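Local coordinates for protein probable CoA-transferase alpha subunit (Rhodococcus jostii, PDB 6COJ) that forms, with its beta subunit, a cholesterol ring-cleaving hydrolase that binds a steroid-derived CoA thioester and is related to CoA-transferases, at residues D264-H270 against V300-A304. The protein carries 1 engineered substitution. Coordinates in Å, arbitrary orientation, origin at the centre of the assembly. Residues are numbered along the deposited sequence.
Sequences DEKFQRH and VKKFA
An aromatic cluster of Phe267, His270 and Phe303 joins two helices of the C-terminal helical region, 265-274 and 293-306, about 21 Å, centre to centre, from the middle of the chain. Segments 265-270 and 300-304 are regular α-helix; their axes cross at 106° with a closest approach of 10.6 Å, and the nearest CA atoms are those of Phe267 and Val300, 7.7 Å apart. Phe303 (chi1 t, chi2 -89°) reaches across this wide spacing. The edge of Phe267 (chi1 t, chi2 80°) meets the Phe303 face in a T-shaped pair, centroids 5.3 Å apart and planes at 89°, with Phe267 CD1 3.7 Å from Phe303 CD1. His270 (chi1 t) lies obliquely to Phe303, planes at 37°, its CG 3.7 Å from Phe303 CE2. Between these helices in the chain comes helix 278-288, whose Tyr288 makes another edge-to-face pair with Phe267. Val300 CG2 covers one Phe267 face in a CH-pi contact, 4.0 Å from the ring centroid. Asp264 N-caps helix 265-274, OD1 accepting from Phe267 N at 3.1 Å. Its OD2 also bonds His253; a water whose oxygen lies 2.7 Å from Asp264 OD2 and 2.9 Å from Val300 O donates to both, bridging the helices without a direct hydrogen bond.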
loop_
_atom_site.group_PDB
_atom_site.type_symbol
_atom_site.label_atom_id
_atom_site.label_comp_id
_atom_site.label_asym_id
_atom_site.label_seq_id
_atom_site.Cartn_x
_atom_site.Cartn_y
_atom_site.Cartn_z
ATOM N N ASP A 264 28.489 -2.266 -9.102
ATOM C CA ASP A 264 29.907 -2.258 -9.463
ATOM C C ASP A 264 30.681 -2.054 -8.170
ATOM O O ASP A 264 30.996 -0.928 -7.783
ATOM C CB ASP A 264 30.198 -1.160 -10.474
ATOM C CG ASP A 264 31.608 -1.237 -11.028
ATOM O OD1 ASP A 264 32.483 -1.882 -10.405
ATOM O OD2 ASP A 264 31.840 -0.653 -12.103
ATOM N N GLU A 265 30.954 -3.169 -7.478
ATOM C CA GLU A 265 31.537 -3.102 -6.140
ATOM C C GLU A 265 32.926 -2.479 -6.170
ATOM O O GLU A 265 33.262 -1.649 -5.314
ATOM C CB GLU A 265 31.594 -4.505 -5.524
ATOM C CG GLU A 265 30.236 -5.191 -5.350
ATOM C CD GLU A 265 29.453 -4.650 -4.173
ATOM O OE1 GLU A 265 28.297 -5.083 -3.982
ATOM O OE2 GLU A 265 29.988 -3.793 -3.444
ATOM N N LYS A 266 33.748 -2.869 -7.150
ATOM C CA LYS A 266 35.094 -2.319 -7.252
ATOM C C LYS A 266 35.058 -0.812 -7.479
ATOM O O LYS A 266 35.856 -0.070 -6.893
ATOM C CB LYS A 266 35.860 -3.029 -8.371
ATOM C CG LYS A 266 36.411 -4.411 -7.994
ATOM C CD LYS A 266 35.416 -5.529 -8.241
ATOM C CE LYS A 266 35.501 -6.617 -7.181
ATOM N NZ LYS A 266 34.371 -7.587 -7.218
ATOM N N PHE A 267 34.134 -0.334 -8.319
ATOM C CA PHE A 267 34.085 1.100 -8.567
ATOM C C PHE A 267 33.532 1.855 -7.373
ATOM O O PHE A 267 33.984 2.966 -7.075
ATOM C CB PHE A 267 33.301 1.453 -9.830
ATOM C CG PHE A 267 33.504 2.879 -10.252
ATOM C CD1 PHE A 267 34.643 3.244 -10.955
ATOM C CD2 PHE A 267 32.601 3.864 -9.892
ATOM C CE1 PHE A 267 34.858 4.558 -11.317
ATOM C CE2 PHE A 267 32.810 5.184 -10.255
ATOM C CZ PHE A 267 33.947 5.532 -10.967
ATOM N N GLN A 268 32.537 1.292 -6.685
ATOM C CA GLN A 268 32.045 1.967 -5.489
ATOM C C GLN A 268 33.146 2.101 -4.447
ATOM O O GLN A 268 33.266 3.142 -3.795
ATOM C CB GLN A 268 30.829 1.259 -4.903
ATOM C CG GLN A 268 30.326 1.973 -3.665
ATOM C CD GLN A 268 28.973 1.487 -3.232
ATOM O OE1 GLN A 268 27.956 1.946 -3.737
ATOM N NE2 GLN A 268 28.958 0.572 -2.284
ATOM N N ARG A 269 33.962 1.059 -4.284
ATOM C CA ARG A 269 35.121 1.165 -3.403
ATOM C C ARG A 269 36.045 2.294 -3.832
ATOM O O ARG A 269 36.564 3.029 -2.986
ATOM C CB ARG A 269 35.873 -0.160 -3.330
ATOM C CG ARG A 269 35.220 -1.161 -2.409
ATOM C CD ARG A 269 36.118 -2.348 -2.125
ATOM N NE ARG A 269 36.401 -3.141 -3.311
ATOM C CZ ARG A 269 35.691 -4.199 -3.686
ATOM N NH1 ARG A 269 34.629 -4.579 -2.983
ATOM N NH2 ARG A 269 36.034 -4.868 -4.774
ATOM N N HIS A 270 36.255 2.454 -5.143
ATOM C CA HIS A 270 37.113 3.530 -5.634
ATOM C C HIS A 270 36.509 4.900 -5.346
ATOM O O HIS A 270 37.223 5.835 -4.958
ATOM C CB HIS A 270 37.366 3.349 -7.133
ATOM C CG HIS A 270 38.264 4.390 -7.728
ATOM N ND1 HIS A 270 39.596 4.500 -7.395
ATOM C CD2 HIS A 270 38.019 5.362 -8.635
ATOM C CE1 HIS A 270 40.135 5.497 -8.068
ATOM N NE2 HIS A 270 39.200 6.038 -8.827
ATOM N N VAL A 300 34.315 4.556 -16.787
ATOM C CA VAL A 300 33.974 3.439 -15.923
ATOM C C VAL A 300 34.303 2.115 -16.599
ATOM O O VAL A 300 34.769 1.169 -15.952
ATOM C CB VAL A 300 32.494 3.561 -15.526
ATOM C CG1 VAL A 300 31.887 2.195 -15.274
ATOM C CG2 VAL A 300 32.381 4.494 -14.331
ATOM N N LYS A 301 34.068 2.024 -17.909
ATOM C CA LYS A 301 34.429 0.813 -18.634
ATOM C C LYS A 301 35.937 0.598 -18.618
ATOM O O LYS A 301 36.411 -0.527 -18.429
ATOM C CB LYS A 301 33.908 0.895 -20.069
ATOM C CG LYS A 301 34.160 -0.349 -20.898
ATOM C CD LYS A 301 33.786 -0.117 -22.351
ATOM C CE LYS A 301 34.479 -1.119 -23.265
ATOM N NZ LYS A 301 33.710 -1.365 -24.516
ATOM N N LYS A 302 36.703 1.676 -18.794
ATOM C CA LYS A 302 38.156 1.578 -18.765
ATOM C C LYS A 302 38.652 1.134 -17.389
ATOM O O LYS A 302 39.559 0.299 -17.288
ATOM C CB LYS A 302 38.741 2.929 -19.184
ATOM C CG LYS A 302 40.246 3.087 -19.077
ATOM C CD LYS A 302 40.632 4.486 -19.551
ATOM C CE LYS A 302 42.122 4.748 -19.412
ATOM N NZ LYS A 302 42.513 4.858 -17.974
ATOM N N PHE A 303 38.041 1.654 -16.321
ATOM C CA PHE A 303 38.409 1.248 -14.964
ATOM C C PHE A 303 38.212 -0.253 -14.764
ATOM O O PHE A 303 39.081 -0.942 -14.214
ATOM C CB PHE A 303 37.577 2.045 -13.953
ATOM C CG PHE A 303 37.872 1.710 -12.513
ATOM C CD1 PHE A 303 37.182 0.696 -11.863
ATOM C CD2 PHE A 303 38.835 2.414 -11.809
ATOM C CE1 PHE A 303 37.454 0.388 -10.537
ATOM C CE2 PHE A 303 39.113 2.112 -10.485
ATOM C CZ PHE A 303 38.417 1.097 -9.849
ATOM N N ALA A 304 37.065 -0.778 -15.204
ATOM C CA ALA A 304 36.808 -2.209 -15.064
ATOM C C ALA A 304 37.864 -3.039 -15.784
ATOM O O ALA A 304 38.323 -4.064 -15.262
ATOM C CB ALA A 304 35.412 -2.538 -15.593
HETATM O O HOH W 1 34.174 -0.140 -13.395
#